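Local coordinates for putative lipoprotein (Bacteroides ovatus, PDB 3OQQ) that is of unknown function but is probably an extracellular, lipid-tethered protein built mainly of antiparallel beta strands and binding calcium ions, at residues A225-S230 / V235-K240; R253-T258 / P297-E302; E58-K63 / A99-A104; L36-V41 / R47-N52; S202-R207 / L320-E325. All blocks are in the same frame, centred on the assembly; numbering follows the deposited sequence.

Interaction 1. Residues A225-S230 / V235-K240; sequences AKEELS and VKVENK
Apolar packing comes first, with Glu227 CB pressed against Val237 CG1 at 3.3 Å, a short contact. Ala225 CB covers the same valine from further along, 4.2 Å from Val237 CB, and also lies against the carbonyl of Glu238. At the other end Val235 splits its two methyls: CG1 lies near the Glu227 carboxylate carbon, while CG2 sits 3.5 Å from Ser230 OG.

The polar link runs through water. With CG opposite the backbone N (chi1 -169°) and the chain extended beyond it, Glu227 carries its carboxylate over the side of Val235 to the backbone of Lys236. One water donates to Glu227 OE1 (2.7 Å) and accepts from Lys236 N; a second donates both to Glu227 OE1 (2.6 Å) and to Lys236 O (3.0 Å). The other carboxylate oxygen, OE2, is engaged by a salt bridge to Lys232 and a weak hydrogen bond from Ser230 OG.

No direct hydrogen bond joins the strands, which run antiparallel at 157° but pair elsewhere, 225-230 with strand 205-215 and 235-240 with strand 253-263. The contact therefore spans two sheets, and its chemistry is mixed: small apolar groups fill the interior side, while a hydrated carboxylate bridges the edge.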
# COMPACT_ATOMS: atom_id res chain seq x y z
N ALA A 225 11.48 10.89 -14.32
CA ALA A 225 11.35 9.98 -15.48
C ALA A 225 9.91 9.57 -15.62
O ALA A 225 9.19 9.51 -14.63
CB ALA A 225 12.22 8.73 -15.32
N LYS A 226 9.50 9.25 -16.84
CA LYS A 226 8.14 8.83 -17.14
C LYS A 226 8.09 8.19 -18.48
O LYS A 226 8.79 8.63 -19.39
CB LYS A 226 7.17 10.03 -17.10
CG LYS A 226 5.69 9.72 -17.33
CD LYS A 226 4.87 11.01 -17.20
CE LYS A 226 3.46 10.74 -16.78
NZ LYS A 226 2.75 11.98 -16.38
N GLU A 227 7.30 7.12 -18.57
CA GLU A 227 6.94 6.41 -19.80
C GLU A 227 5.44 6.26 -19.73
O GLU A 227 4.93 5.70 -18.76
CB GLU A 227 7.66 5.06 -19.95
CG GLU A 227 7.48 4.47 -21.34
CD GLU A 227 8.37 3.30 -21.68
OE1 GLU A 227 9.52 3.24 -21.19
OE2 GLU A 227 7.93 2.45 -22.49
N GLU A 228 4.75 6.74 -20.76
CA GLU A 228 3.28 6.76 -20.78
C GLU A 228 2.63 5.74 -21.72
O GLU A 228 3.07 5.56 -22.85
CB GLU A 228 2.79 8.14 -21.21
CG GLU A 228 2.96 9.20 -20.15
CD GLU A 228 2.15 10.44 -20.44
OE1 GLU A 228 0.94 10.45 -20.12
OE2 GLU A 228 2.71 11.39 -21.03
N LEU A 229 1.53 5.13 -21.23
CA LEU A 229 0.63 4.23 -21.97
C LEU A 229 1.36 3.17 -22.82
O LEU A 229 1.02 2.94 -23.98
CB LEU A 229 -0.30 5.10 -22.87
CG LEU A 229 -1.05 6.25 -22.19
CD1 LEU A 229 -1.67 7.17 -23.20
CD2 LEU A 229 -2.12 5.74 -21.26
N SER A 230 2.36 2.52 -22.22
CA SER A 230 3.15 1.52 -22.91
C SER A 230 2.41 0.19 -23.02
O SER A 230 1.73 -0.22 -22.09
CB SER A 230 4.47 1.31 -22.17
OG SER A 230 5.24 0.33 -22.83
N VAL A 235 8.19 -2.44 -18.59
CA VAL A 235 8.38 -1.01 -18.68
C VAL A 235 9.41 -0.68 -17.63
O VAL A 235 9.21 -0.99 -16.46
CB VAL A 235 7.02 -0.25 -18.48
CG1 VAL A 235 7.23 1.26 -18.41
CG2 VAL A 235 6.05 -0.60 -19.59
N LYS A 236 10.55 -0.14 -18.04
CA LYS A 236 11.61 0.27 -17.13
C LYS A 236 11.83 1.76 -17.31
O LYS A 236 12.08 2.19 -18.43
CB LYS A 236 12.89 -0.55 -17.41
CG LYS A 236 14.07 -0.22 -16.49
CD LYS A 236 15.12 -1.32 -16.58
CE LYS A 236 16.52 -0.80 -16.65
NZ LYS A 236 16.87 -0.29 -18.01
N VAL A 237 11.66 2.56 -16.24
CA VAL A 237 11.94 4.00 -16.31
C VAL A 237 13.02 4.31 -15.25
O VAL A 237 13.02 3.72 -14.16
CB VAL A 237 10.71 4.97 -16.25
CG1 VAL A 237 9.73 4.67 -17.38
CG2 VAL A 237 10.01 4.96 -14.92
N GLU A 238 13.98 5.13 -15.62
CA GLU A 238 15.08 5.42 -14.71
C GLU A 238 15.65 6.83 -14.87
O GLU A 238 15.64 7.41 -15.97
CB GLU A 238 16.22 4.40 -14.89
CG GLU A 238 16.74 4.26 -16.32
CD GLU A 238 17.96 3.40 -16.53
OE1 GLU A 238 17.91 2.20 -16.20
OE2 GLU A 238 18.95 3.90 -17.11
N ASN A 239 16.19 7.34 -13.78
CA ASN A 239 16.95 8.58 -13.75
C ASN A 239 18.12 8.27 -12.86
O ASN A 239 17.93 8.09 -11.66
CB ASN A 239 16.13 9.78 -13.29
CG ASN A 239 16.87 11.10 -13.31
OD1 ASN A 239 18.10 11.16 -13.18
ND2 ASN A 239 16.13 12.19 -13.48
N LYS A 240 19.30 8.14 -13.45
CA LYS A 240 20.51 7.76 -12.72
C LYS A 240 21.43 8.97 -12.45
O LYS A 240 22.61 8.79 -12.13
CB LYS A 240 21.25 6.66 -13.49
CG LYS A 240 20.44 5.36 -13.54
CD LYS A 240 21.13 4.31 -14.40
CE LYS A 240 21.52 3.10 -13.60
NZ LYS A 240 21.73 1.92 -14.49
O HOH W 1 10.59 0.76 -20.90
O HOH W 2 11.79 4.34 -20.57

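Interaction 2. Residues R253-T258 / P297-E302; sequences RFAILT and PMLRAE
Two beta layers pack face to face here, strand 253-258 from one sheet and strand 298-302 from another, running nearly parallel with 18° between their directions. Their axes come no closer than 8.5 Å, and no hydrogen bond crosses; the interface is made by small and branched apolar side chains used in a reciprocal pattern. Ala255 offers its CB to the forked end of Leu299, 3.9 Å from CD1 and 4.0 Å from CD2. Two residues along, the roles reverse: the fork of Leu257 straddles Ala301, with CD1 3.7 Å and CD2 3.9 Å from Ala301 CB. Both leucines have the same shape, CG anti to the backbone N (chi1 170°) and chi2 60°, which together set the fork toward an alanine of the other layer. Leu257 CD2 also lies 4.0 Å from Glu302 O. Strand 205-215, the neighbour of strand 298-307, adds Ala210 against Leu257 and Leu212 against both Ala255 and Leu257, while Ile269 of strand 266-272 flanks Leu257 and Trp242 of strand 234-242 flanks Ala255.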
# COMPACT_ATOMS: atom_id res chain seq x y z
N ARG A 253 22.27 10.76 -7.48
CA ARG A 253 21.53 9.64 -6.94
C ARG A 253 20.84 8.94 -8.09
O ARG A 253 20.90 9.46 -9.22
CB ARG A 253 20.56 10.13 -5.84
CG ARG A 253 21.25 11.04 -4.80
CD ARG A 253 20.26 11.49 -3.75
NE ARG A 253 20.79 12.49 -2.83
CZ ARG A 253 21.46 12.22 -1.72
NH1 ARG A 253 21.81 10.97 -1.43
NH2 ARG A 253 21.85 13.20 -0.91
N PHE A 254 20.27 7.74 -7.86
CA PHE A 254 19.58 7.03 -8.93
C PHE A 254 18.30 6.35 -8.47
O PHE A 254 18.15 6.00 -7.30
CB PHE A 254 20.50 6.01 -9.61
CG PHE A 254 20.74 4.69 -8.90
CD1 PHE A 254 21.67 4.60 -7.86
CD2 PHE A 254 20.09 3.54 -9.32
CE1 PHE A 254 21.93 3.37 -7.24
CE2 PHE A 254 20.34 2.31 -8.69
CZ PHE A 254 21.25 2.25 -7.65
N ALA A 255 17.37 6.17 -9.41
CA ALA A 255 16.12 5.45 -9.14
C ALA A 255 15.75 4.71 -10.40
O ALA A 255 15.96 5.24 -11.49
CB ALA A 255 15.02 6.41 -8.71
N ILE A 256 15.32 3.45 -10.27
CA ILE A 256 14.92 2.61 -11.42
C ILE A 256 13.57 1.98 -11.08
O ILE A 256 13.48 1.21 -10.12
CB ILE A 256 15.96 1.52 -11.81
CG1 ILE A 256 17.40 2.08 -11.97
CG2 ILE A 256 15.50 0.76 -13.07
CD1 ILE A 256 18.51 1.00 -11.93
N LEU A 257 12.54 2.28 -11.89
CA LEU A 257 11.21 1.72 -11.69
C LEU A 257 10.91 0.74 -12.81
O LEU A 257 10.90 1.11 -13.98
CB LEU A 257 10.15 2.84 -11.62
CG LEU A 257 8.68 2.44 -11.64
CD1 LEU A 257 8.31 1.54 -10.45
CD2 LEU A 257 7.84 3.66 -11.68
N THR A 258 10.70 -0.53 -12.44
CA THR A 258 10.40 -1.58 -13.39
C THR A 258 8.99 -2.07 -13.13
O THR A 258 8.63 -2.35 -11.99
CB THR A 258 11.45 -2.71 -13.34
OG1 THR A 258 12.75 -2.14 -13.49
CG2 THR A 258 11.23 -3.78 -14.43
N PRO A 297 11.33 16.18 0.13
CA PRO A 297 10.41 15.51 -0.80
C PRO A 297 10.71 14.00 -0.87
O PRO A 297 11.88 13.59 -0.79
CB PRO A 297 10.69 16.21 -2.15
CG PRO A 297 11.24 17.60 -1.75
CD PRO A 297 12.07 17.29 -0.52
N MSE A 298 9.67 13.18 -0.96
CA MSE A 298 9.84 11.74 -0.95
C MSE A 298 10.08 11.19 -2.34
O MSE A 298 9.44 11.65 -3.28
CB MSE A 298 8.63 11.05 -0.32
CG MSE A 298 8.57 11.25 1.19
SE MSE A 298 7.09 10.26 1.99
CE MSE A 298 6.99 11.31 3.66
N LEU A 299 10.99 10.21 -2.48
CA LEU A 299 11.17 9.52 -3.77
C LEU A 299 9.90 8.69 -4.02
O LEU A 299 9.53 7.87 -3.17
CB LEU A 299 12.45 8.65 -3.81
CG LEU A 299 12.64 7.68 -5.02
CD1 LEU A 299 12.67 8.45 -6.37
CD2 LEU A 299 13.93 6.90 -4.89
N ARG A 300 9.21 8.96 -5.14
CA ARG A 300 7.94 8.32 -5.45
C ARG A 300 7.98 7.53 -6.75
O ARG A 300 8.42 8.07 -7.77
CB ARG A 300 6.81 9.40 -5.53
CG ARG A 300 5.53 8.97 -6.32
CD ARG A 300 4.39 9.96 -6.16
NE ARG A 300 3.78 9.85 -4.83
CZ ARG A 300 2.60 10.37 -4.49
NH1 ARG A 300 1.90 11.08 -5.37
NH2 ARG A 300 2.12 10.19 -3.27
N ALA A 301 7.51 6.27 -6.70
CA ALA A 301 7.23 5.48 -7.89
C ALA A 301 5.71 5.55 -8.12
O ALA A 301 4.94 5.37 -7.16
CB ALA A 301 7.71 4.03 -7.76
N GLU A 302 5.28 5.90 -9.33
CA GLU A 302 3.85 6.00 -9.63
C GLU A 302 3.53 5.12 -10.83
O GLU A 302 4.19 5.24 -11.87
CB GLU A 302 3.41 7.44 -9.85
CG GLU A 302 1.91 7.56 -10.06
CD GLU A 302 1.42 8.95 -10.42
OE1 GLU A 302 1.19 9.76 -9.49
OE2 GLU A 302 1.30 9.24 -11.63

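Interaction 3. Residues E58-K63 / A99-A104; sequences EKVYMK and ASVTLA
Val60 and Val101 meet through one methyl each, CG2 to CG2 at 3.6 Å, but the two valines are turned differently. In Val60 (chi1 -68°) the touching methyl is the one lodged between the backbone N and the carbonyl carbon; in Val101 (chi1 72°) it is the one opposite the backbone N, and the two side chains approach at a slant. Further along, selenomethionine Met62 does the reaching. Its CG is also opposite the backbone N, the chain stays extended through chi2 at -172°, and it then bends at chi3, swinging CE to 3.5 Å from Ala104 O. The selenium itself lies 4.1 Å from Leu103 CD2. Leu103 does not aim its CB at the other strand, yet its CD2 branch comes round to meet the selenium.

The two strands belong to facing layers of a curled antiparallel assembly, their axes 8.9 Å apart at the closest, a separation bridged mainly by side chains. Strand 71-80 pairs with both of them, joining the layers, and its Phe76 touches both Met62 and Val101. Val25 of strand 23-26 packs on Val60 and Leu103, and Leu51 and Leu49 of strand 46-54 flank Val101 and Leu103 respectively.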
# COMPACT_ATOMS: atom_id res chain seq x y z
N GLU A 58 -15.58 0.06 13.52
CA GLU A 58 -16.94 -0.46 13.71
C GLU A 58 -17.98 0.35 12.94
O GLU A 58 -19.10 -0.13 12.76
CB GLU A 58 -17.30 -0.47 15.20
CG GLU A 58 -16.49 -1.48 15.99
CD GLU A 58 -16.67 -1.43 17.49
OE1 GLU A 58 -16.77 -0.32 18.06
OE2 GLU A 58 -16.67 -2.52 18.11
N LYS A 59 -17.64 1.56 12.51
CA LYS A 59 -18.58 2.41 11.74
C LYS A 59 -17.86 3.20 10.63
O LYS A 59 -16.68 3.52 10.74
CB LYS A 59 -19.38 3.36 12.66
CG LYS A 59 -18.55 4.37 13.42
CD LYS A 59 -19.20 4.73 14.75
N VAL A 60 -18.59 3.52 9.57
CA VAL A 60 -18.04 4.32 8.48
C VAL A 60 -18.90 5.58 8.29
O VAL A 60 -20.04 5.66 8.79
CB VAL A 60 -17.79 3.55 7.15
CG1 VAL A 60 -16.66 2.55 7.31
CG2 VAL A 60 -19.05 2.87 6.64
N TYR A 61 -18.32 6.57 7.63
CA TYR A 61 -18.92 7.87 7.44
C TYR A 61 -19.07 8.20 5.99
O TYR A 61 -18.10 8.23 5.24
CB TYR A 61 -18.08 8.95 8.17
CG TYR A 61 -17.90 8.62 9.63
CD1 TYR A 61 -16.84 7.82 10.06
CD2 TYR A 61 -18.82 9.04 10.58
CE1 TYR A 61 -16.70 7.45 11.39
CE2 TYR A 61 -18.70 8.67 11.92
CZ TYR A 61 -17.63 7.88 12.32
OH TYR A 61 -17.47 7.55 13.64
N MSE A 62 -20.32 8.43 5.59
CA MSE A 62 -20.66 8.78 4.22
C MSE A 62 -20.82 10.29 4.13
O MSE A 62 -21.70 10.85 4.79
CB MSE A 62 -21.96 8.05 3.80
CG MSE A 62 -22.36 8.29 2.35
SE MSE A 62 -24.12 7.56 1.93
CE MSE A 62 -25.15 8.89 2.74
N LYS A 63 -19.95 10.94 3.34
CA LYS A 63 -20.07 12.38 3.11
C LYS A 63 -20.89 12.56 1.84
O LYS A 63 -20.66 11.85 0.84
CB LYS A 63 -18.71 13.09 3.02
CG LYS A 63 -17.98 13.06 4.37
CD LYS A 63 -17.33 14.37 4.79
CE LYS A 63 -16.59 14.17 6.09
NZ LYS A 63 -16.96 15.14 7.15
N ALA A 99 -15.27 -5.87 5.74
CA ALA A 99 -16.55 -5.52 6.35
C ALA A 99 -17.52 -5.11 5.26
O ALA A 99 -17.12 -4.89 4.11
CB ALA A 99 -16.36 -4.40 7.37
N SER A 100 -18.80 -5.08 5.62
CA SER A 100 -19.88 -4.74 4.71
C SER A 100 -20.66 -3.58 5.26
O SER A 100 -20.81 -3.44 6.49
CB SER A 100 -20.79 -5.95 4.51
OG SER A 100 -21.80 -5.66 3.57
N VAL A 101 -21.16 -2.73 4.34
CA VAL A 101 -21.96 -1.56 4.67
C VAL A 101 -23.11 -1.48 3.69
O VAL A 101 -22.93 -1.84 2.52
CB VAL A 101 -21.09 -0.26 4.70
CG1 VAL A 101 -20.66 0.18 3.30
CG2 VAL A 101 -21.78 0.87 5.44
N THR A 102 -24.27 -1.05 4.15
CA THR A 102 -25.43 -0.84 3.29
C THR A 102 -25.70 0.65 3.33
O THR A 102 -26.09 1.19 4.35
CB THR A 102 -26.61 -1.72 3.68
OG1 THR A 102 -26.20 -3.07 3.47
CG2 THR A 102 -27.86 -1.44 2.84
N LEU A 103 -25.38 1.32 2.23
CA LEU A 103 -25.57 2.76 2.12
C LEU A 103 -27.01 3.08 1.72
O LEU A 103 -27.66 2.30 1.01
CB LEU A 103 -24.59 3.35 1.10
CG LEU A 103 -23.09 3.13 1.34
CD1 LEU A 103 -22.29 3.64 0.16
CD2 LEU A 103 -22.61 3.81 2.66
N ALA A 104 -27.49 4.23 2.18
CA ALA A 104 -28.81 4.77 1.85
C ALA A 104 -28.70 6.27 1.85
O ALA A 104 -27.97 6.84 2.68
CB ALA A 104 -29.87 4.29 2.85

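Interaction 4. Residues L36-V41 / R47-N52; sequences LLVGDV and RTLTLN
The Arg47 guanidinium meets Val41 at a slant, with Val41 CG1 set obliquely to its plane, 3.8 Å from NH1. The arginine chain is extended from CG to NE, and its CD also lies near the same methyl. NH1 is held further by hydrogen bonds to Leu42 O and to the side chain of Gln165, which fix the position of the flat group. Asn52, at the far end of the strand, gives its ND2 to Ile327 O.

Between these two polar ends the contact is apolar. Val41 CG1 and Leu49 CD1 reach tip to tip at 3.9 Å, and the same leucine methyl lies beside Val38 CG1. Val38, whose CG1 sits between its backbone N and carbonyl carbon (chi1 66°), also touches Leu51 CD2 at 3.7 Å, the two side chains crossing at about a right angle. Leu51 CD1 then faces Leu37 CD1 at 4.1 Å, and Leu37 CD2 lies 3.4 Å from Asn52 O. A water bridges the backbones, donating to Leu37 O and accepting from Asn52 N through two rather long hydrogen bonds.

A classic beta bulge places Leu37 and Val38 opposite Val25, and a G1 bulge places Asp40 and Val41 opposite Val23. Leu37, Val38 and Val41 all point toward strand 47-52, which is consistent with the bulges letting neighbouring residues share one face of the strand in a layered beta packing.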
# COMPACT_ATOMS: atom_id res chain seq x y z
N LEU A 36 -10.38 7.83 3.16
CA LEU A 36 -11.35 7.44 2.13
C LEU A 36 -11.19 5.95 1.81
O LEU A 36 -10.06 5.48 1.57
CB LEU A 36 -11.17 8.27 0.85
CG LEU A 36 -12.31 8.22 -0.15
CD1 LEU A 36 -12.60 9.58 -0.67
CD2 LEU A 36 -11.96 7.30 -1.33
N LEU A 37 -12.29 5.22 1.84
CA LEU A 37 -12.34 3.78 1.54
C LEU A 37 -12.88 3.55 0.13
O LEU A 37 -12.34 2.73 -0.61
CB LEU A 37 -13.24 3.08 2.55
CG LEU A 37 -12.82 3.17 4.01
CD1 LEU A 37 -13.94 2.73 4.89
CD2 LEU A 37 -11.55 2.33 4.27
N VAL A 38 -13.94 4.28 -0.24
CA VAL A 38 -14.58 4.18 -1.55
C VAL A 38 -15.10 5.59 -1.91
O VAL A 38 -15.69 6.27 -1.07
CB VAL A 38 -15.64 3.03 -1.64
CG1 VAL A 38 -16.84 3.27 -0.75
CG2 VAL A 38 -16.07 2.75 -3.08
N GLY A 39 -14.77 6.04 -3.11
CA GLY A 39 -15.13 7.36 -3.62
C GLY A 39 -16.08 7.31 -4.80
O GLY A 39 -16.16 6.29 -5.49
N ASP A 40 -16.80 8.44 -5.01
CA ASP A 40 -17.76 8.70 -6.11
C ASP A 40 -18.72 7.51 -6.35
O ASP A 40 -18.86 7.03 -7.48
CB ASP A 40 -16.99 9.10 -7.40
CG ASP A 40 -16.34 10.47 -7.30
OD1 ASP A 40 -16.97 11.39 -6.73
OD2 ASP A 40 -15.22 10.64 -7.81
N VAL A 41 -19.39 7.07 -5.27
CA VAL A 41 -20.33 5.95 -5.22
C VAL A 41 -21.74 6.40 -5.51
O VAL A 41 -22.24 7.29 -4.83
CB VAL A 41 -20.26 5.28 -3.82
CG1 VAL A 41 -21.14 4.04 -3.73
CG2 VAL A 41 -18.82 4.95 -3.45
N ARG A 47 -27.39 0.47 -1.31
CA ARG A 47 -26.25 -0.20 -1.95
C ARG A 47 -25.34 -0.82 -0.90
O ARG A 47 -24.85 -0.13 -0.01
CB ARG A 47 -25.46 0.78 -2.83
CG ARG A 47 -24.35 0.10 -3.60
CD ARG A 47 -23.76 1.02 -4.62
NE ARG A 47 -22.87 0.29 -5.52
CZ ARG A 47 -22.20 0.83 -6.53
NH1 ARG A 47 -22.34 2.12 -6.81
NH2 ARG A 47 -21.40 0.09 -7.27
N THR A 48 -25.10 -2.14 -1.02
CA THR A 48 -24.25 -2.92 -0.13
C THR A 48 -22.88 -3.07 -0.79
O THR A 48 -22.78 -3.47 -1.95
CB THR A 48 -24.92 -4.26 0.25
OG1 THR A 48 -26.12 -3.97 0.97
CG2 THR A 48 -24.03 -5.13 1.14
N LEU A 49 -21.83 -2.71 -0.04
CA LEU A 49 -20.43 -2.76 -0.49
C LEU A 49 -19.55 -3.46 0.50
O LEU A 49 -19.68 -3.27 1.71
CB LEU A 49 -19.86 -1.35 -0.70
CG LEU A 49 -20.42 -0.48 -1.82
CD1 LEU A 49 -19.86 0.91 -1.70
CD2 LEU A 49 -20.05 -1.04 -3.18
N THR A 50 -18.61 -4.22 -0.02
CA THR A 50 -17.57 -4.85 0.79
C THR A 50 -16.41 -3.86 0.80
O THR A 50 -16.04 -3.30 -0.24
CB THR A 50 -17.22 -6.24 0.24
OG1 THR A 50 -18.37 -7.08 0.40
CG2 THR A 50 -16.03 -6.87 0.96
N LEU A 51 -15.88 -3.59 1.99
CA LEU A 51 -14.79 -2.63 2.14
C LEU A 51 -13.64 -3.23 2.94
O LEU A 51 -13.84 -4.11 3.79
CB LEU A 51 -15.30 -1.34 2.83
CG LEU A 51 -16.53 -0.60 2.24
CD1 LEU A 51 -16.97 0.51 3.17
CD2 LEU A 51 -16.24 0.01 0.88
N ASN A 52 -12.43 -2.78 2.66
CA ASN A 52 -11.23 -3.18 3.40
C ASN A 52 -11.01 -2.03 4.40
O ASN A 52 -10.61 -0.93 4.00
CB ASN A 52 -10.06 -3.43 2.44
CG ASN A 52 -8.69 -3.56 3.07
OD1 ASN A 52 -8.49 -3.32 4.26
ND2 ASN A 52 -7.69 -3.93 2.29
O HOH W 3 -12.07 -0.30 0.61

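Interaction 5. Residues S202-R207 / L320-E325; sequences SEYVDR and LAAFRE
Tyr204 and Ala322 make the tight part of this contact. The alanine CB lies 3.6 Å from both CD2 and CE2 of the tyrosine, meeting that side of the ring obliquely. The tyrosine ring is brought to the helix by chi1 of -55°, which sets CG opposite the carbonyl carbon. Next to it, Phe323 turns one edge of its ring to the Tyr204 backbone: CE2 is 3.6 Å and CZ 3.8 Å from Tyr204 O, with the oxygen near the ring plane, so C-H groups rather than the pi face meet the carbonyl. That same oxygen accepts a hydrogen bond from Gln319 NE2. Phe323 CE2 lies a looser 4.2 Å from Tyr204 CB.

The meeting is that of a short 3-10 turn, 202-204, with helix 314-328. The turn is closed by Val205 N to Ser202 O at 3.0 Å and runs straight into strand 205-215. The helix covers neighbouring strands as well, Phe323 packing on Leu176 and Val158.

Beyond the contact, segment 202-207 is polar and more exposed. Glu203 is open to solvent, and Asp206 and Arg207 are partly so; Arg207 NE forms a salt bridge with Asp206 OD1 at 3.4 Å, its hydrogen bond weak. On the helix, Arg324 takes no part in the contact and pairs through NE with Glu160, while Leu320 CD2 lies over one face of its guanidinium, offset toward the rim.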
# COMPACT_ATOMS: atom_id res chain seq x y z
N SER A 202 -1.22 -10.34 -17.05
CA SER A 202 -0.95 -9.52 -18.23
C SER A 202 -2.19 -9.44 -19.15
O SER A 202 -2.45 -8.38 -19.71
CB SER A 202 0.28 -10.04 -19.00
OG SER A 202 0.09 -11.36 -19.47
N GLU A 203 -2.97 -10.52 -19.23
CA GLU A 203 -4.21 -10.64 -20.01
C GLU A 203 -5.23 -9.57 -19.59
O GLU A 203 -6.10 -9.22 -20.38
CB GLU A 203 -4.85 -12.05 -19.81
CG GLU A 203 -4.05 -13.22 -20.37
CD GLU A 203 -2.87 -13.76 -19.56
OE1 GLU A 203 -2.50 -13.14 -18.54
OE2 GLU A 203 -2.29 -14.79 -19.98
N TYR A 204 -5.10 -9.04 -18.35
CA TYR A 204 -6.00 -8.02 -17.83
C TYR A 204 -5.47 -6.60 -17.98
O TYR A 204 -6.22 -5.66 -17.74
CB TYR A 204 -6.29 -8.28 -16.33
CG TYR A 204 -6.82 -9.65 -15.98
CD1 TYR A 204 -7.68 -10.34 -16.84
CD2 TYR A 204 -6.49 -10.26 -14.77
CE1 TYR A 204 -8.19 -11.59 -16.50
CE2 TYR A 204 -6.99 -11.51 -14.43
CZ TYR A 204 -7.85 -12.17 -15.29
OH TYR A 204 -8.35 -13.40 -14.95
N VAL A 205 -4.18 -6.44 -18.30
CA VAL A 205 -3.52 -5.13 -18.35
C VAL A 205 -3.14 -4.79 -19.78
O VAL A 205 -2.35 -5.49 -20.39
CB VAL A 205 -2.29 -5.10 -17.41
CG1 VAL A 205 -1.59 -3.75 -17.47
CG2 VAL A 205 -2.69 -5.44 -15.97
N ASP A 206 -3.68 -3.68 -20.28
CA ASP A 206 -3.45 -3.20 -21.64
C ASP A 206 -2.23 -2.30 -21.68
O ASP A 206 -1.28 -2.59 -22.40
CB ASP A 206 -4.72 -2.45 -22.14
CG ASP A 206 -4.67 -1.84 -23.54
OD1 ASP A 206 -3.67 -2.05 -24.26
OD2 ASP A 206 -5.63 -1.14 -23.91
N ARG A 207 -2.25 -1.21 -20.88
CA ARG A 207 -1.20 -0.19 -20.83
C ARG A 207 -0.63 -0.01 -19.47
O ARG A 207 -1.33 -0.13 -18.46
CB ARG A 207 -1.72 1.21 -21.28
CG ARG A 207 -2.47 1.29 -22.60
CD ARG A 207 -1.56 0.99 -23.76
NE ARG A 207 -2.25 0.92 -25.04
CZ ARG A 207 -2.02 1.75 -26.06
NH1 ARG A 207 -1.14 2.73 -25.94
NH2 ARG A 207 -2.68 1.60 -27.20
N LEU A 320 -12.39 -7.97 -13.66
CA LEU A 320 -12.95 -7.00 -12.74
C LEU A 320 -12.67 -7.44 -11.30
O LEU A 320 -12.31 -6.61 -10.45
CB LEU A 320 -14.45 -6.81 -13.02
CG LEU A 320 -15.27 -5.90 -12.09
CD1 LEU A 320 -14.75 -4.44 -12.09
CD2 LEU A 320 -16.75 -5.94 -12.45
N ALA A 321 -12.78 -8.76 -11.04
CA ALA A 321 -12.50 -9.33 -9.73
C ALA A 321 -11.00 -9.20 -9.40
O ALA A 321 -10.66 -8.87 -8.27
CB ALA A 321 -12.93 -10.79 -9.70
N ALA A 322 -10.11 -9.40 -10.39
CA ALA A 322 -8.64 -9.27 -10.22
C ALA A 322 -8.25 -7.83 -9.81
O ALA A 322 -7.42 -7.68 -8.92
CB ALA A 322 -7.94 -9.64 -11.51
N PHE A 323 -8.85 -6.79 -10.44
CA PHE A 323 -8.59 -5.39 -10.06
C PHE A 323 -9.17 -5.11 -8.68
O PHE A 323 -8.51 -4.48 -7.86
CB PHE A 323 -9.18 -4.40 -11.08
CG PHE A 323 -8.29 -4.17 -12.27
CD1 PHE A 323 -7.31 -3.19 -12.25
CD2 PHE A 323 -8.45 -4.93 -13.43
CE1 PHE A 323 -6.49 -2.98 -13.36
CE2 PHE A 323 -7.63 -4.72 -14.54
CZ PHE A 323 -6.64 -3.76 -14.49
N ARG A 324 -10.38 -5.61 -8.41
CA ARG A 324 -11.08 -5.36 -7.13
C ARG A 324 -10.40 -6.01 -5.93
O ARG A 324 -10.24 -5.36 -4.90
CB ARG A 324 -12.53 -5.83 -7.20
CG ARG A 324 -13.48 -4.83 -7.83
CD ARG A 324 -14.89 -5.39 -7.79
NE ARG A 324 -15.82 -4.56 -8.55
CZ ARG A 324 -17.02 -4.94 -8.95
NH1 ARG A 324 -17.47 -6.16 -8.66
NH2 ARG A 324 -17.80 -4.12 -9.64
N GLU A 325 -9.99 -7.28 -6.08
CA GLU A 325 -9.33 -8.08 -5.05
C GLU A 325 -7.98 -7.51 -4.63
O GLU A 325 -7.51 -7.84 -3.55
CB GLU A 325 -9.18 -9.54 -5.51
CG GLU A 325 -10.44 -10.36 -5.30
CD GLU A 325 -10.69 -10.73 -3.86
OE1 GLU A 325 -10.11 -11.73 -3.38
OE2 GLU A 325 -11.44 -9.98 -3.18

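From the N terminus, interaction 4 comes first and closes a short loop between 36-41 and 47-52. Interaction 3 follows in series, joining 58-63 to 99-104; the two touch, Thr48 and Thr102 sharing a hydrogen bond, and both lie in the N-terminal beta region. Interaction 5 then spans the longest loop, from 202-207 to helix segment 320-325, and both interaction 1 and interaction 2 nest inside it, one after the other. Those two join the same pair of layers: strands 234-242 and 253-263 are neighbours, and strands 221-230 and 298-307 both pair with strand 205-215. Arg207 ties interaction 5 to interaction 1 by bonding Leu229 O. Interactions 1 and 3 lie farthest apart, about 39 Å between centres.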